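Local atomic coordinates of terminal oxygenase component of carbazole 1,9a-dioxygenase (Sphingomonas, PDB entry 3GKQ), a protein that probably dihydroxylates carbazole at a non-heme iron centre, using electrons that pass from a ferredoxin through its Rieske [2Fe-2S] cluster. Residues Val35-Glu40 with Leu296-Leu301; Leu52-Leu57 with Leu138-Gln143; Arg217-Glu222 with Gly227-Leu232. One frame throughout, in Å; residues are numbered along the deposited sequence.

Contact 1. Residues Val35-Glu40 with Leu296-Leu301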
# COMPACT_ATOMS: atom_id res chain seq x y z
N VAL A 35 -9.74 -26.62 2.63
CA VAL A 35 -9.91 -25.18 2.83
C VAL A 35 -10.49 -24.78 4.18
O VAL A 35 -10.30 -23.64 4.62
CB VAL A 35 -10.79 -24.56 1.74
CG1 VAL A 35 -10.15 -24.75 0.38
CG2 VAL A 35 -12.18 -25.20 1.76
N ARG A 36 -11.19 -25.70 4.83
CA ARG A 36 -11.80 -25.38 6.11
C ARG A 36 -12.10 -26.65 6.90
O ARG A 36 -12.14 -27.75 6.34
CB ARG A 36 -13.11 -24.61 5.84
CG ARG A 36 -13.45 -23.51 6.83
CD ARG A 36 -13.19 -22.11 6.27
NE ARG A 36 -11.77 -21.81 6.17
CZ ARG A 36 -11.27 -20.64 5.79
NH1 ARG A 36 -12.08 -19.63 5.48
NH2 ARG A 36 -9.96 -20.48 5.72
N LEU A 37 -12.28 -26.51 8.21
CA LEU A 37 -12.61 -27.65 9.05
C LEU A 37 -14.12 -27.88 8.90
O LEU A 37 -14.87 -26.91 8.76
CB LEU A 37 -12.28 -27.35 10.52
CG LEU A 37 -10.84 -26.96 10.82
CD1 LEU A 37 -10.69 -26.58 12.29
CD2 LEU A 37 -9.92 -28.12 10.48
N SER A 38 -14.55 -29.13 8.90
CA SER A 38 -15.97 -29.45 8.75
C SER A 38 -16.87 -28.62 9.66
O SER A 38 -17.92 -28.13 9.23
CB SER A 38 -16.22 -30.94 9.02
OG SER A 38 -15.68 -31.75 8.00
N ALA A 39 -16.46 -28.45 10.91
CA ALA A 39 -17.23 -27.70 11.88
C ALA A 39 -17.45 -26.24 11.49
O ALA A 39 -18.40 -25.61 11.96
CB ALA A 39 -16.55 -27.77 13.25
N GLU A 40 -16.58 -25.70 10.65
CA GLU A 40 -16.69 -24.30 10.23
C GLU A 40 -17.68 -24.12 9.09
O GLU A 40 -18.05 -23.00 8.75
CB GLU A 40 -15.32 -23.77 9.79
CG GLU A 40 -14.27 -23.79 10.89
CD GLU A 40 -12.91 -23.34 10.38
OE1 GLU A 40 -12.37 -24.00 9.47
OE2 GLU A 40 -12.38 -22.33 10.90
N LEU A 296 -2.66 -20.72 3.58
CA LEU A 296 -3.38 -21.23 4.72
C LEU A 296 -2.53 -22.38 5.27
O LEU A 296 -2.35 -23.39 4.60
CB LEU A 296 -4.76 -21.74 4.27
CG LEU A 296 -5.82 -22.17 5.29
CD1 LEU A 296 -5.41 -23.47 5.94
CD2 LEU A 296 -6.04 -21.07 6.32
N TYR A 297 -1.99 -22.20 6.46
CA TYR A 297 -1.17 -23.22 7.10
C TYR A 297 -2.10 -24.10 7.93
O TYR A 297 -2.61 -23.69 8.97
CB TYR A 297 -0.11 -22.54 7.98
CG TYR A 297 0.73 -23.47 8.83
CD1 TYR A 297 1.19 -24.69 8.32
CD2 TYR A 297 1.09 -23.12 10.13
CE1 TYR A 297 2.00 -25.53 9.08
CE2 TYR A 297 1.91 -23.95 10.90
CZ TYR A 297 2.36 -25.15 10.37
OH TYR A 297 3.18 -25.97 11.11
N LEU A 298 -2.33 -25.32 7.43
CA LEU A 298 -3.22 -26.29 8.06
C LEU A 298 -2.39 -27.35 8.78
O LEU A 298 -1.58 -28.03 8.15
CB LEU A 298 -4.08 -26.97 6.99
CG LEU A 298 -5.55 -27.32 7.20
CD1 LEU A 298 -5.83 -28.64 6.49
CD2 LEU A 298 -5.90 -27.44 8.67
N GLN A 299 -2.59 -27.48 10.09
CA GLN A 299 -1.85 -28.45 10.89
C GLN A 299 -2.78 -29.54 11.40
O GLN A 299 -3.67 -29.27 12.20
CB GLN A 299 -1.22 -27.76 12.10
CG GLN A 299 -0.21 -26.70 11.78
CD GLN A 299 0.12 -25.85 12.98
OE1 GLN A 299 -0.69 -25.02 13.42
NE2 GLN A 299 1.31 -26.05 13.55
N MET A 300 -2.57 -30.78 10.95
CA MET A 300 -3.40 -31.89 11.39
C MET A 300 -2.59 -32.90 12.18
O MET A 300 -1.44 -33.21 11.83
CB MET A 300 -4.03 -32.62 10.19
CG MET A 300 -4.69 -31.72 9.14
SD MET A 300 -5.92 -30.61 9.81
CE MET A 300 -7.24 -31.78 10.21
N LEU A 301 -3.18 -33.42 13.25
CA LEU A 301 -2.53 -34.44 14.07
C LEU A 301 -3.40 -35.68 14.01
O LEU A 301 -4.62 -35.61 14.21
CB LEU A 301 -2.38 -33.97 15.53
CG LEU A 301 -1.35 -32.87 15.80
CD1 LEU A 301 -1.21 -32.69 17.30
CD2 LEU A 301 0.00 -33.25 15.19
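Arg36 and Leu296 meet with their side chains crossing at about a right angle, and a methyl group meets the edge of the guanidinium. Leu296 CD2 lies near the guanidinium plane, 4.0 Å from Arg36 NH2. The CB of Arg36 points away from strand 296-301, yet the chain bends at chi2 (105°) and again at chi3 (-72°), which carries the charged end back to the strand. The CB of Leu296 points toward its partner, and CG stands anti to the backbone N (chi1 -172°), which sends the branch carrying CD2 out to the guanidinium edge. A second point of contact lies further along, where Leu37 CD2 comes within 4.5 Å of Leu298 CD2, a loose approach of two leucine methyls. No hydrogen bond joins the segments, and the 141 Å² they bury together confirms a light touch. The chain turns a corner at Arg36, just after strand 31-35. Strand 135-140 bridges the pair: Leu135 touches Leu37, Leu298 and Met300, while Val136 touches Arg36. On the other segment Leu296 also packs on His167 of strand 161-170 and Val288 of strand 282-289, so the contact joins the edge of the Rieske part to the large sheet of the catalytic part.

Contact 2. Residues Leu52-Leu57 with Leu138-Gln143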
# COMPACT_ATOMS: atom_id res chain seq x y z
N LEU A 52 -5.88 -20.46 -4.13
CA LEU A 52 -5.28 -20.33 -5.45
C LEU A 52 -5.79 -19.10 -6.20
O LEU A 52 -5.92 -19.12 -7.42
CB LEU A 52 -5.52 -21.60 -6.27
CG LEU A 52 -4.60 -22.78 -5.91
CD1 LEU A 52 -5.02 -23.37 -4.56
CD2 LEU A 52 -4.69 -23.84 -6.99
N GLY A 53 -6.08 -18.04 -5.45
CA GLY A 53 -6.56 -16.80 -6.04
C GLY A 53 -8.02 -16.78 -6.43
O GLY A 53 -8.52 -15.76 -6.92
N GLU A 54 -8.73 -17.89 -6.23
CA GLU A 54 -10.14 -17.96 -6.59
C GLU A 54 -11.06 -17.82 -5.38
O GLU A 54 -10.84 -18.46 -4.35
CB GLU A 54 -10.41 -19.29 -7.32
CG GLU A 54 -9.72 -19.37 -8.69
CD GLU A 54 -9.89 -20.72 -9.39
OE1 GLU A 54 -10.91 -21.40 -9.16
OE2 GLU A 54 -9.01 -21.09 -10.19
N LYS A 55 -12.08 -16.98 -5.50
CA LYS A 55 -13.03 -16.76 -4.41
C LYS A 55 -14.19 -17.74 -4.52
O LYS A 55 -14.90 -17.77 -5.52
CB LYS A 55 -13.52 -15.31 -4.44
CG LYS A 55 -12.41 -14.30 -4.14
CD LYS A 55 -12.87 -12.86 -4.33
CE LYS A 55 -13.90 -12.45 -3.29
NZ LYS A 55 -14.36 -11.04 -3.50
N VAL A 56 -14.37 -18.53 -3.47
CA VAL A 56 -15.41 -19.56 -3.44
C VAL A 56 -16.36 -19.38 -2.26
O VAL A 56 -15.97 -18.88 -1.21
CB VAL A 56 -14.75 -20.96 -3.37
CG1 VAL A 56 -15.81 -22.05 -3.43
CG2 VAL A 56 -13.75 -21.12 -4.52
N LEU A 57 -17.61 -19.79 -2.44
CA LEU A 57 -18.60 -19.69 -1.37
C LEU A 57 -19.07 -21.10 -1.03
O LEU A 57 -19.54 -21.85 -1.90
CB LEU A 57 -19.81 -18.86 -1.81
CG LEU A 57 -20.38 -17.83 -0.82
CD1 LEU A 57 -21.84 -17.57 -1.18
CD2 LEU A 57 -20.28 -18.32 0.62
N LEU A 138 -11.56 -29.10 -1.73
CA LEU A 138 -12.13 -28.61 -2.97
C LEU A 138 -11.18 -28.98 -4.10
O LEU A 138 -9.96 -28.96 -3.92
CB LEU A 138 -12.29 -27.09 -2.95
CG LEU A 138 -13.15 -26.43 -1.88
CD1 LEU A 138 -13.22 -24.94 -2.16
CD2 LEU A 138 -14.54 -27.05 -1.86
N PHE A 139 -11.73 -29.32 -5.26
CA PHE A 139 -10.88 -29.62 -6.41
C PHE A 139 -10.85 -28.36 -7.26
O PHE A 139 -11.90 -27.85 -7.67
CB PHE A 139 -11.45 -30.78 -7.23
CG PHE A 139 -10.54 -31.22 -8.36
CD1 PHE A 139 -9.41 -31.98 -8.10
CD2 PHE A 139 -10.80 -30.83 -9.67
CE1 PHE A 139 -8.55 -32.36 -9.13
CE2 PHE A 139 -9.95 -31.20 -10.71
CZ PHE A 139 -8.82 -31.97 -10.43
N VAL A 140 -9.66 -27.84 -7.51
CA VAL A 140 -9.51 -26.63 -8.32
C VAL A 140 -8.87 -27.03 -9.64
O VAL A 140 -7.69 -27.37 -9.69
CB VAL A 140 -8.60 -25.60 -7.63
CG1 VAL A 140 -8.48 -24.34 -8.49
CG2 VAL A 140 -9.16 -25.25 -6.25
N GLY A 141 -9.67 -27.01 -10.70
CA GLY A 141 -9.15 -27.39 -12.00
C GLY A 141 -10.26 -27.49 -13.04
O GLY A 141 -11.42 -27.19 -12.74
N ASP A 142 -9.90 -27.91 -14.24
CA ASP A 142 -10.84 -28.03 -15.34
C ASP A 142 -11.09 -29.47 -15.78
O ASP A 142 -12.01 -29.74 -16.54
CB ASP A 142 -10.33 -27.22 -16.53
CG ASP A 142 -9.86 -25.85 -16.13
OD1 ASP A 142 -10.73 -25.00 -15.80
OD2 ASP A 142 -8.63 -25.61 -16.13
N GLN A 143 -10.26 -30.38 -15.30
CA GLN A 143 -10.42 -31.78 -15.67
C GLN A 143 -11.15 -32.56 -14.59
O GLN A 143 -11.31 -32.08 -13.47
CB GLN A 143 -9.05 -32.41 -15.94
CG GLN A 143 -8.10 -32.39 -14.76
CD GLN A 143 -6.68 -32.73 -15.16
OE1 GLN A 143 -6.12 -32.10 -16.06
NE2 GLN A 143 -6.10 -33.73 -14.50
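The carboxylate of Glu54 meets the CG1 methyl of Val140, which lies tilted out of the carboxylate plane, beyond the oxygen end. CG1 is 3.7 Å from Glu54 OE2 and 3.9 Å from Glu54 OE1, so neither oxygen is strongly favoured. The polar demands of the group are met elsewhere: OE1 is hydrogen-bonded to Tyr127 OH, while OE2 takes a salt bridge from Arg29 and a hydrogen bond from Gln378. With both oxygens engaged, the carboxylate is held against rotation and is probably kept ionised by Arg29. The same Val140 methyl receives Leu52 CD2 at 4.1 Å, the two side chains sliding past each other in opposite directions. Val56 and Leu138 instead reach toward each other tip to tip, with Val56 CG1 4.1 Å from Leu138 CD1; the rotation of Val56 (chi1 -176°) aims CG1 at the Leu138 tip. Val140 thus sits against two partners and Leu138 against one. The nearest CA atoms, Leu52 to Val140, are still 8.1 Å apart and no hydrogen bond crosses, which is evidence of sheets packed face to face in the Rieske part of the chain rather than strand pairing. The two strands are the middle members of separate three-stranded antiparallel sheets, 47-51/54-61/64-69 and 31-35/135-140/129-132. Leu51 and Ala67 from the first sheet, with Tyr33 and Val35 from the second, surround the contact.

Contact 3. Residues Arg217-Glu222 with Gly227-Leu232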
# COMPACT_ATOMS: atom_id res chain seq x y z
N ARG A 217 14.31 -40.59 -1.38
CA ARG A 217 13.68 -41.63 -2.17
C ARG A 217 12.41 -41.00 -2.74
O ARG A 217 11.64 -40.39 -2.01
CB ARG A 217 13.31 -42.85 -1.31
CG ARG A 217 12.68 -43.98 -2.11
CD ARG A 217 12.66 -45.29 -1.32
NE ARG A 217 11.76 -45.25 -0.16
CZ ARG A 217 10.43 -45.28 -0.24
NH1 ARG A 217 9.83 -45.34 -1.43
NH2 ARG A 217 9.70 -45.25 0.87
N SER A 218 12.23 -41.11 -4.05
CA SER A 218 11.05 -40.54 -4.70
C SER A 218 10.04 -41.62 -5.06
O SER A 218 10.40 -42.77 -5.33
CB SER A 218 11.45 -39.79 -5.97
OG SER A 218 12.19 -38.62 -5.67
N VAL A 219 8.77 -41.24 -5.04
CA VAL A 219 7.66 -42.12 -5.38
C VAL A 219 6.90 -41.41 -6.50
O VAL A 219 6.34 -40.34 -6.29
CB VAL A 219 6.72 -42.31 -4.17
CG1 VAL A 219 5.60 -43.27 -4.53
CG2 VAL A 219 7.51 -42.84 -2.99
N THR A 220 6.89 -42.01 -7.68
CA THR A 220 6.23 -41.36 -8.81
C THR A 220 5.27 -42.25 -9.61
O THR A 220 4.91 -41.91 -10.74
CB THR A 220 7.28 -40.76 -9.76
OG1 THR A 220 6.62 -40.03 -10.80
CG2 THR A 220 8.14 -41.86 -10.39
N GLY A 221 4.85 -43.37 -9.03
CA GLY A 221 3.94 -44.25 -9.73
C GLY A 221 2.56 -43.63 -9.90
O GLY A 221 2.20 -42.69 -9.19
N GLU A 222 1.79 -44.15 -10.86
CA GLU A 222 0.45 -43.63 -11.10
C GLU A 222 -0.56 -44.34 -10.20
O GLU A 222 -0.34 -45.49 -9.80
CB GLU A 222 0.06 -43.82 -12.57
CG GLU A 222 0.83 -42.94 -13.55
CD GLU A 222 2.33 -43.20 -13.53
OE1 GLU A 222 2.75 -44.33 -13.87
OE2 GLU A 222 3.10 -42.27 -13.16
N GLY A 227 5.51 -38.17 -4.11
CA GLY A 227 6.25 -37.33 -3.18
C GLY A 227 7.67 -37.77 -2.96
O GLY A 227 8.19 -38.63 -3.68
N VAL A 228 8.31 -37.17 -1.96
CA VAL A 228 9.69 -37.47 -1.63
C VAL A 228 9.85 -37.81 -0.16
O VAL A 228 9.25 -37.17 0.71
CB VAL A 228 10.60 -36.25 -1.94
CG1 VAL A 228 12.06 -36.59 -1.66
CG2 VAL A 228 10.41 -35.81 -3.38
N PHE A 229 10.66 -38.83 0.12
CA PHE A 229 10.93 -39.25 1.49
C PHE A 229 12.29 -38.70 1.87
O PHE A 229 13.26 -38.82 1.12
CB PHE A 229 10.97 -40.78 1.59
CG PHE A 229 9.62 -41.42 1.70
CD1 PHE A 229 8.92 -41.41 2.90
CD2 PHE A 229 9.03 -42.03 0.59
CE1 PHE A 229 7.66 -41.99 3.01
CE2 PHE A 229 7.77 -42.61 0.68
CZ PHE A 229 7.08 -42.59 1.89
N ASP A 230 12.36 -38.08 3.04
CA ASP A 230 13.62 -37.53 3.51
C ASP A 230 14.35 -38.63 4.27
O ASP A 230 13.92 -39.05 5.35
CB ASP A 230 13.35 -36.32 4.41
CG ASP A 230 14.59 -35.86 5.14
OD1 ASP A 230 15.71 -36.04 4.61
OD2 ASP A 230 14.43 -35.29 6.24
N LEU A 231 15.44 -39.10 3.68
CA LEU A 231 16.24 -40.18 4.24
C LEU A 231 17.58 -39.71 4.83
O LEU A 231 18.55 -40.48 4.86
CB LEU A 231 16.52 -41.23 3.16
CG LEU A 231 15.33 -41.85 2.42
CD1 LEU A 231 15.86 -42.80 1.35
CD2 LEU A 231 14.40 -42.59 3.39
N LEU A 232 17.64 -38.47 5.30
CA LEU A 232 18.88 -37.94 5.88
C LEU A 232 19.06 -38.59 7.26
O LEU A 232 20.18 -38.90 7.67
CB LEU A 232 18.78 -36.42 6.03
CG LEU A 232 20.07 -35.58 6.13
CD1 LEU A 232 19.71 -34.15 6.47
CD2 LEU A 232 21.00 -36.14 7.18
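Phe229 carries the tight part of this antiparallel hairpin, with the guanidinium of Arg217 over one ring face and Val219 at the ring edge. The two planes are 27° apart, and Arg217 NH2 sits above the rim, 3.3 Å from Phe229 CE2. The chain is extended as far as CD, and the bend at chi3 (68°) lays the guanidinium over the ring. Val219 CG2 comes within 3.7 Å of Phe229 CE2. Just past the strand end, Leu231 CD1 touches Arg217 CB at 3.7 Å. Phe229 N gives a straight bond (170°) to Arg217 O, 2.8 Å long, returned by a longer one from Arg217 N to Phe229 O; Val219 and Gly227 exchange a similar pair. Across the other face the segments touch lightly, Ser218 OG 4.0 Å from Val228 CG2, although Val228 itself is buried beneath Glu365 and Leu369 of helix 361-373; solvent reaches Arg217, Ser218 and the turn. An alanine here in place of the phenylalanine would probably leave the Arg217 guanidinium freer to turn and Val219 CG2 without its aromatic neighbour. Backbone bonds thus fix the register, while the guanidinium of an exposed edge-strand residue lies over the aromatic face of the next strand in and probably shields it from solvent.

Overall arrangement
Contacts 1 and 2 lie close, with centres 17 Å apart, and touch directly: Val35 CG2 packs on Leu138 CG at 4.0 Å. Contact 3 is remote, its centre 25 Å from that of contact 1 and 27 Å from that of contact 2. Along the chain, segment 35-40 comes first and 296-301 last; contact 2 forms and closes between them, followed by the hairpin of contact 3. Strand 135-140 relates the first two, lending residues to contact 2 and neighbours to contact 1. Contacts 1 and 3 reach the same seven-stranded sheet, one of whose outermost strands within this chain is 216-219. Contact 2 thus packs the sheets of the Rieske part, contact 3 finishes one side of the catalytic sheet, and contact 1 joins the two.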